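Local coordinates for protein putative cathepsin d (Ixodes ricinus, PDB 5N7Q) that probably cleaves peptide bonds within proteins as an aspartic endopeptidase of the pepsin-like A1 family, at residues 86-91 with 133-138; 43-46 with 52-55. All coordinates share one frame; numbering follows the deposited sequence.

Contact 1 (86-91 with 133-138)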
ATOM      1  N   GLY A  86      13.465   7.444 -15.007  1.00 10.02           N
ATOM      2  CA  GLY A  86      13.296   8.706 -15.713  1.00 10.48           C
ATOM      3  C   GLY A  86      14.200   9.750 -15.080  1.00  9.96           C
ATOM      4  O   GLY A  86      15.288   9.402 -14.609  1.00 10.81           O
ATOM      5  N   PHE A  87      13.719  10.983 -14.970  1.00  9.90           N
ATOM      6  CA  PHE A  87      14.480  12.071 -14.350  1.00  9.96           C
ATOM      7  C   PHE A  87      13.633  12.847 -13.374  1.00  9.84           C
ATOM      8  O   PHE A  87      12.400  12.904 -13.504  1.00  9.67           O
ATOM      9  CB  PHE A  87      15.061  13.009 -15.431  1.00  9.93           C
ATOM     10  CG  PHE A  87      14.017  13.676 -16.280  1.00  9.70           C
ATOM     11  CD1 PHE A  87      13.504  13.043 -17.410  1.00  9.85           C
ATOM     12  CD2 PHE A  87      13.512  14.923 -15.936  1.00  9.83           C
ATOM     13  CE1 PHE A  87      12.523  13.661 -18.181  1.00 10.07           C
ATOM     14  CE2 PHE A  87      12.536  15.530 -16.703  1.00 10.10           C
ATOM     15  CZ  PHE A  87      12.038  14.910 -17.823  1.00 10.43           C
ATOM     16  N   ILE A  88      14.301  13.497 -12.417  1.00  9.38           N
ATOM     17  CA  ILE A  88      13.622  14.251 -11.379  1.00 10.41           C
ATOM     18  C   ILE A  88      13.268  15.671 -11.845  1.00  9.90           C
ATOM     19  O   ILE A  88      14.051  16.319 -12.589  1.00 10.32           O
ATOM     20  CB  ILE A  88      14.495  14.342 -10.113  1.00 10.58           C
ATOM     21  CG1 ILE A  88      14.794  12.935  -9.561  1.00 11.15           C
ATOM     22  CG2 ILE A  88      13.829  15.202  -9.044  1.00 10.76           C
ATOM     23  CD1 ILE A  88      13.588  12.201  -9.021  1.00 11.73           C
ATOM     24  N   SER A  89      12.094  16.147 -11.433  1.00  9.74           N
ATOM     25  CA  SER A  89      11.686  17.562 -11.556  1.00  9.92           C
ATOM     26  C   SER A  89      11.064  17.977 -10.234  1.00 10.14           C
ATOM     27  O   SER A  89      10.943  17.164  -9.320  1.00 10.02           O
ATOM     28  CB  SER A  89      10.693  17.735 -12.717  1.00 10.14           C
ATOM     29  OG  SER A  89      11.340  17.443 -13.958  1.00 10.43           O
ATOM     30  N   LYS A  90      10.718  19.250 -10.106  1.00 10.06           N
ATOM     31  CA  LYS A  90      10.101  19.761  -8.879  1.00 11.47           C
ATOM     32  C   LYS A  90       8.957  20.677  -9.230  1.00 11.07           C
ATOM     33  O   LYS A  90       9.053  21.474 -10.173  1.00 10.85           O
ATOM     34  CB  LYS A  90      11.187  20.504  -8.085  1.00 13.22           C
ATOM     35  CG  LYS A  90      10.836  21.055  -6.707  1.00 15.65           C
ATOM     36  CD  LYS A  90      12.100  21.280  -5.838  1.00 17.09           C
ATOM     37  CE  LYS A  90      13.120  22.216  -6.491  1.00 19.10           C
ATOM     38  NZ  LYS A  90      14.238  22.613  -5.562  1.00 20.79           N
ATOM     39  N   ASP A  91       7.849  20.587  -8.502  1.00 10.69           N
ATOM     40  CA  ASP A  91       6.692  21.438  -8.779  1.00 10.38           C
ATOM     41  C   ASP A  91       5.778  21.413  -7.559  1.00 10.69           C
ATOM     42  O   ASP A  91       6.031  20.671  -6.592  1.00 10.80           O
ATOM     43  CB  ASP A  91       5.954  20.976 -10.059  1.00 10.91           C
ATOM     44  CG  ASP A  91       5.312  22.117 -10.818  1.00 10.80           C
ATOM     45  OD1 ASP A  91       4.943  23.122 -10.163  1.00 11.36           O
ATOM     46  OD2 ASP A  91       5.132  22.009 -12.045  1.00 11.41           O
ATOM     47  N   ALA A 133      13.908   6.828   0.248  1.00  9.34           N
ATOM     48  CA  ALA A 133      13.620   7.564  -0.993  1.00  9.45           C
ATOM     49  C   ALA A 133      14.801   7.476  -1.962  1.00  9.95           C
ATOM     50  O   ALA A 133      15.929   7.850  -1.620  1.00 10.78           O
ATOM     51  CB  ALA A 133      13.310   9.009  -0.694  1.00  9.78           C
ATOM     52  N   VAL A 134      14.515   7.016  -3.169  1.00  9.26           N
ATOM     53  CA  VAL A 134      15.501   6.990  -4.249  1.00  9.49           C
ATOM     54  C   VAL A 134      15.902   8.432  -4.546  1.00  9.92           C
ATOM     55  O   VAL A 134      15.068   9.323  -4.592  1.00 10.05           O
ATOM     56  CB  VAL A 134      14.946   6.239  -5.466  1.00  9.92           C
ATOM     57  CG1 VAL A 134      15.857   6.377  -6.675  1.00 10.32           C
ATOM     58  CG2 VAL A 134      14.746   4.776  -5.142  1.00 10.28           C
ATOM     59  N   ASP A 135      17.212   8.621  -4.699  1.00  9.97           N
ATOM     60  CA  ASP A 135      17.841   9.927  -4.873  1.00 10.77           C
ATOM     61  C   ASP A 135      17.722  10.877  -3.671  1.00 11.05           C
ATOM     62  O   ASP A 135      18.074  12.025  -3.791  1.00 12.08           O
ATOM     63  CB  ASP A 135      17.337  10.643  -6.138  1.00 11.73           C
ATOM     64  CG  ASP A 135      17.790   9.991  -7.450  1.00 12.58           C
ATOM     65  OD1 ASP A 135      18.491   8.961  -7.480  1.00 14.50           O
ATOM     66  OD2 ASP A 135      17.434  10.579  -8.508  1.00 13.37           O
ATOM     67  N   GLY A 136      17.245  10.391  -2.518  1.00 10.69           N
ATOM     68  CA  GLY A 136      17.163  11.218  -1.322  1.00 11.16           C
ATOM     69  C   GLY A 136      16.191  12.378  -1.408  1.00 11.30           C
ATOM     70  O   GLY A 136      16.268  13.320  -0.640  1.00 13.21           O
ATOM     71  N   VAL A 137      15.284  12.324  -2.366  1.00 11.87           N
ATOM     72  CA  VAL A 137      14.326  13.409  -2.566  1.00 11.24           C
ATOM     73  C   VAL A 137      13.251  13.353  -1.498  1.00 10.75           C
ATOM     74  O   VAL A 137      12.826  12.254  -1.085  1.00 11.31           O
ATOM     75  CB  VAL A 137      13.706  13.405  -3.979  1.00 11.53           C
ATOM     76  CG1 VAL A 137      14.748  13.834  -5.014  1.00 11.77           C
ATOM     77  CG2 VAL A 137      13.111  12.081  -4.375  1.00 12.08           C
ATOM     78  N   VAL A 138      12.835  14.531  -1.052  1.00  9.73           N
ATOM     79  CA  VAL A 138      11.877  14.656   0.062  1.00  9.65           C
ATOM     80  C   VAL A 138      10.517  14.065  -0.301  1.00  8.98           C
ATOM     81  O   VAL A 138       9.891  14.479  -1.292  1.00  9.05           O
ATOM     82  CB  VAL A 138      11.750  16.116   0.580  1.00 10.32           C
ATOM     83  CG1 VAL A 138      11.216  17.071  -0.463  1.00 11.34           C
ATOM     84  CG2 VAL A 138      10.864  16.150   1.824  1.00 10.88           C
TER

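Contact 2 (43-46 with 52-55)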
ATOM      1  N   TRP A  43       6.127   9.611  -8.472  1.00  7.82           N
ATOM      2  CA  TRP A  43       6.431   9.710  -9.914  1.00  8.65           C
ATOM      3  C   TRP A  43       5.165   9.641 -10.746  1.00  8.29           C
ATOM      4  O   TRP A  43       4.148   9.111 -10.314  1.00  8.59           O
ATOM      5  CB  TRP A  43       7.444   8.659 -10.381  1.00  8.24           C
ATOM      6  CG  TRP A  43       6.987   7.234 -10.254  1.00  8.72           C
ATOM      7  CD1 TRP A  43       7.229   6.379  -9.186  1.00  8.98           C
ATOM      8  CD2 TRP A  43       6.182   6.503 -11.170  1.00  9.06           C
ATOM      9  NE1 TRP A  43       6.629   5.179  -9.408  1.00  9.22           N
ATOM     10  CE2 TRP A  43       5.942   5.232 -10.595  1.00  9.16           C
ATOM     11  CE3 TRP A  43       5.582   6.812 -12.397  1.00  9.00           C
ATOM     12  CZ2 TRP A  43       5.202   4.243 -11.250  1.00  9.59           C
ATOM     13  CZ3 TRP A  43       4.838   5.821 -13.046  1.00  9.34           C
ATOM     14  CH2 TRP A  43       4.648   4.568 -12.453  1.00  9.88           C
ATOM     15  N   LEU A  44       5.261  10.221 -11.937  1.00  8.55           N
ATOM     16  CA  LEU A  44       4.178  10.318 -12.926  1.00  9.13           C
ATOM     17  C   LEU A  44       4.770  10.141 -14.311  1.00  9.29           C
ATOM     18  O   LEU A  44       5.968  10.406 -14.512  1.00  9.25           O
ATOM     19  CB  LEU A  44       3.483  11.675 -12.835  1.00  9.56           C
ATOM     20  CG  LEU A  44       2.711  11.942 -11.537  1.00 10.73           C
ATOM     21  CD1 LEU A  44       2.383  13.402 -11.426  1.00 11.65           C
ATOM     22  CD2 LEU A  44       1.492  11.031 -11.415  1.00 10.50           C
ATOM     23  N   PRO A  45       3.942   9.721 -15.294  1.00  9.65           N
ATOM     24  CA  PRO A  45       4.463   9.636 -16.671  1.00  9.33           C
ATOM     25  C   PRO A  45       4.822  11.016 -17.222  1.00  9.86           C
ATOM     26  O   PRO A  45       4.102  11.964 -16.994  1.00 10.12           O
ATOM     27  CB  PRO A  45       3.267   9.053 -17.455  1.00  9.55           C
ATOM     28  CG  PRO A  45       2.347   8.471 -16.396  1.00  9.82           C
ATOM     29  CD  PRO A  45       2.509   9.406 -15.245  1.00  9.69           C
ATOM     30  N   SER A  46       5.934  11.111 -17.944  1.00  9.54           N
ATOM     31  CA  SER A  46       6.389  12.397 -18.514  1.00  9.95           C
ATOM     32  C   SER A  46       5.740  12.699 -19.870  1.00  9.92           C
ATOM     33  O   SER A  46       5.585  11.798 -20.677  1.00 10.10           O
ATOM     34  CB  SER A  46       7.884  12.312 -18.750  1.00 10.31           C
ATOM     35  OG  SER A  46       8.404  13.552 -19.136  1.00 10.72           O
ATOM     36  N   LYS A  52       3.466   3.538 -25.719  1.00 15.62           N
ATOM     37  CA  LYS A  52       2.061   3.136 -25.581  1.00 16.12           C
ATOM     38  C   LYS A  52       1.570   3.422 -24.155  1.00 14.28           C
ATOM     39  O   LYS A  52       0.473   3.964 -23.946  1.00 14.64           O
ATOM     40  CB  LYS A  52       1.915   1.654 -25.930  1.00 17.81           C
ATOM     41  CG  LYS A  52       0.492   1.121 -25.891  1.00 20.00           C
ATOM     42  CD  LYS A  52       0.392  -0.258 -26.535  1.00 22.00           C
ATOM     43  CE  LYS A  52       0.903  -1.354 -25.624  1.00 24.01           C
ATOM     44  NZ  LYS A  52       0.704  -2.716 -26.216  1.00 25.31           N
ATOM     45  N   TYR A  53       2.405   3.073 -23.177  1.00 13.32           N
ATOM     46  CA  TYR A  53       2.073   3.305 -21.774  1.00 12.98           C
ATOM     47  C   TYR A  53       1.780   4.777 -21.518  1.00 12.83           C
ATOM     48  O   TYR A  53       0.724   5.155 -20.983  1.00 11.93           O
ATOM     49  CB  TYR A  53       3.221   2.831 -20.877  1.00 12.84           C
ATOM     50  CG  TYR A  53       3.079   3.327 -19.460  1.00 12.19           C
ATOM     51  CD1 TYR A  53       2.111   2.810 -18.595  1.00 11.94           C
ATOM     52  CD2 TYR A  53       3.882   4.354 -18.979  1.00 12.68           C
ATOM     53  CE1 TYR A  53       1.966   3.302 -17.305  1.00 12.04           C
ATOM     54  CE2 TYR A  53       3.736   4.843 -17.697  1.00 12.73           C
ATOM     55  CZ  TYR A  53       2.791   4.320 -16.850  1.00 12.26           C
ATOM     56  OH  TYR A  53       2.691   4.827 -15.577  1.00 12.91           O
ATOM     57  N   CYS A  54       2.695   5.633 -21.938  1.00 12.66           N
ATOM     58  CA  CYS A  54       2.559   7.061 -21.642  1.00 13.14           C
ATOM     59  C   CYS A  54       1.375   7.678 -22.375  1.00 13.68           C
ATOM     60  O   CYS A  54       0.640   8.482 -21.800  1.00 12.75           O
ATOM     61  CB  CYS A  54       3.853   7.801 -21.944  1.00 13.50           C
ATOM     62  SG  CYS A  54       5.159   7.302 -20.815  1.00 14.45           S
ATOM     63  N   LEU A  55       1.132   7.239 -23.608  1.00 14.45           N
ATOM     64  CA  LEU A  55       0.035   7.819 -24.388  1.00 15.93           C
ATOM     65  C   LEU A  55      -1.342   7.431 -23.891  1.00 15.72           C
ATOM     66  O   LEU A  55      -2.322   8.109 -24.230  1.00 16.81           O
ATOM     67  CB  LEU A  55       0.203   7.497 -25.866  1.00 18.62           C
ATOM     68  CG  LEU A  55       1.413   8.187 -26.514  1.00 20.23           C
ATOM     69  CD1 LEU A  55       1.361   7.903 -28.000  1.00 22.70           C
ATOM     70  CD2 LEU A  55       1.513   9.694 -26.268  1.00 21.48           C
TER

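Contact 1 (86-91 with 133-138)
Ile-88 lays its CG1 branch beside the carboxylate of Asp-135, with Ile-88 CG1 3.7 Å from Asp-135 OD2, the nearest approach between 86-91 and 133-138. The two side chains run past each other in opposite directions, so the contact is a lateral graze between a methylene and an oxygen, with no hydrogen bond across it. The other branch of Ile-88 serves a second neighbour: its CG2, held anti to the backbone N by a chi1 of -60°, lies 4.4 Å from Val-137 CG1 in a loose apolar contact. The backbones stay well apart, the CA atoms of Ile-88 and Asp-135 being 8.9 Å from each other, and the two segments together bury just 110 Å². This fits a loop resting on a sheet in the N-terminal lobe of the bilobal pepsin fold: strand 82-95, which pairs with strand 69-79 in the flap hairpin, meets the link between strand 123-126 and helix 140-146. That link folds into a type II turn, closed by Gly-136 N and Ala-133 O at 3.0 Å. Asp-135 takes the left-handed third place in it (phi 65°), while Gly-136 follows with positive phi as well. Outside the pair, Val-134 N is hydrogen-bonded to Asn-41 OD1, and Asp-135 O has a weak hydrogen bond from Arg-73 NH1. Val-137 also packs on Arg-73 and Pro-104, and Asp-135 touches Phe-75 of strand 69-79.

Contact 2 (43-46 with 52-55)
Trp-43 presents the rim of its six-membered ring to the hydroxyl of Tyr-53, with Trp-43 CZ3 3.5 Å and Trp-43 CH2 3.7 Å from Tyr-53 OH. Because the oxygen lies near the indole plane, this is an edge contact of ring carbons with oxygen, not a ring stack. The same oxygen is approached by Pro-45, whose CG sits 3.8 Å from Tyr-53 OH. The torsions bring the groups together: the indole stands between the backbone N and the carbonyl carbon (chi1 63°), while the phenol extends anti to its own backbone N (chi1 167°), reaching from the helix back to the strand.

The apolar contacts centre on Pro-45. Its CG lies 4.1 Å from Tyr-53 CE2, the two side chains crossing at about a right angle. On the neighbouring helical residue, Cys-54 SG approaches Pro-45 CB to 4.2 Å. That sulfur is covalently tied to Cys-49, and this disulfide ties the helix to the loop that leads into it from strand 42-45.

Polar links lead outward, since no hydrogen bond joins the two segments. Trp-43 NE1 is hydrogen-bonded to Tyr-79 OH, matching the tryptophan-tyrosine pair that pepsin-like proteases use at the flap; the Trp-43 side chain is about 7 Å from that of Asp-36, a predicted active-site residue. Tyr-53 OH makes a weak hydrogen bond to Asp-122 O, giving the buried phenol a polar partner as well as its carbon neighbours.

Strand 42-45 runs between strands 103-112 and 123-126 of the N-terminal lobe, and helix 52-55 is packed against its end, with Tyr-53 also touching Val-111 of strand 103-112.

Contact 2 is the more enclosed, all four of its touching residues being buried, whereas contact 1 ends at a partly exposed Asp-135. Their chemistry follows suit: contact 2 buries 173 Å², mostly through Trp-43, Pro-45, Tyr-53 and Cys-54, against 110 Å² in contact 1, where Ile-88 and Val-137 give most of the area and the Asp-135 carboxylate much of the rest. The centres of the two contacts lie about 16 Å apart in the same lobe, and both border strand 103-112. They meet directly where Phe-87 CZ comes 4.1 Å from Ser-46 OG. Glu-107 adds a polar bridge, OE1 to Ser-46 and OE2 to Ser-89. Contact 2 joins elements adjacent in sequence; contact 1 spans 41 intervening residues.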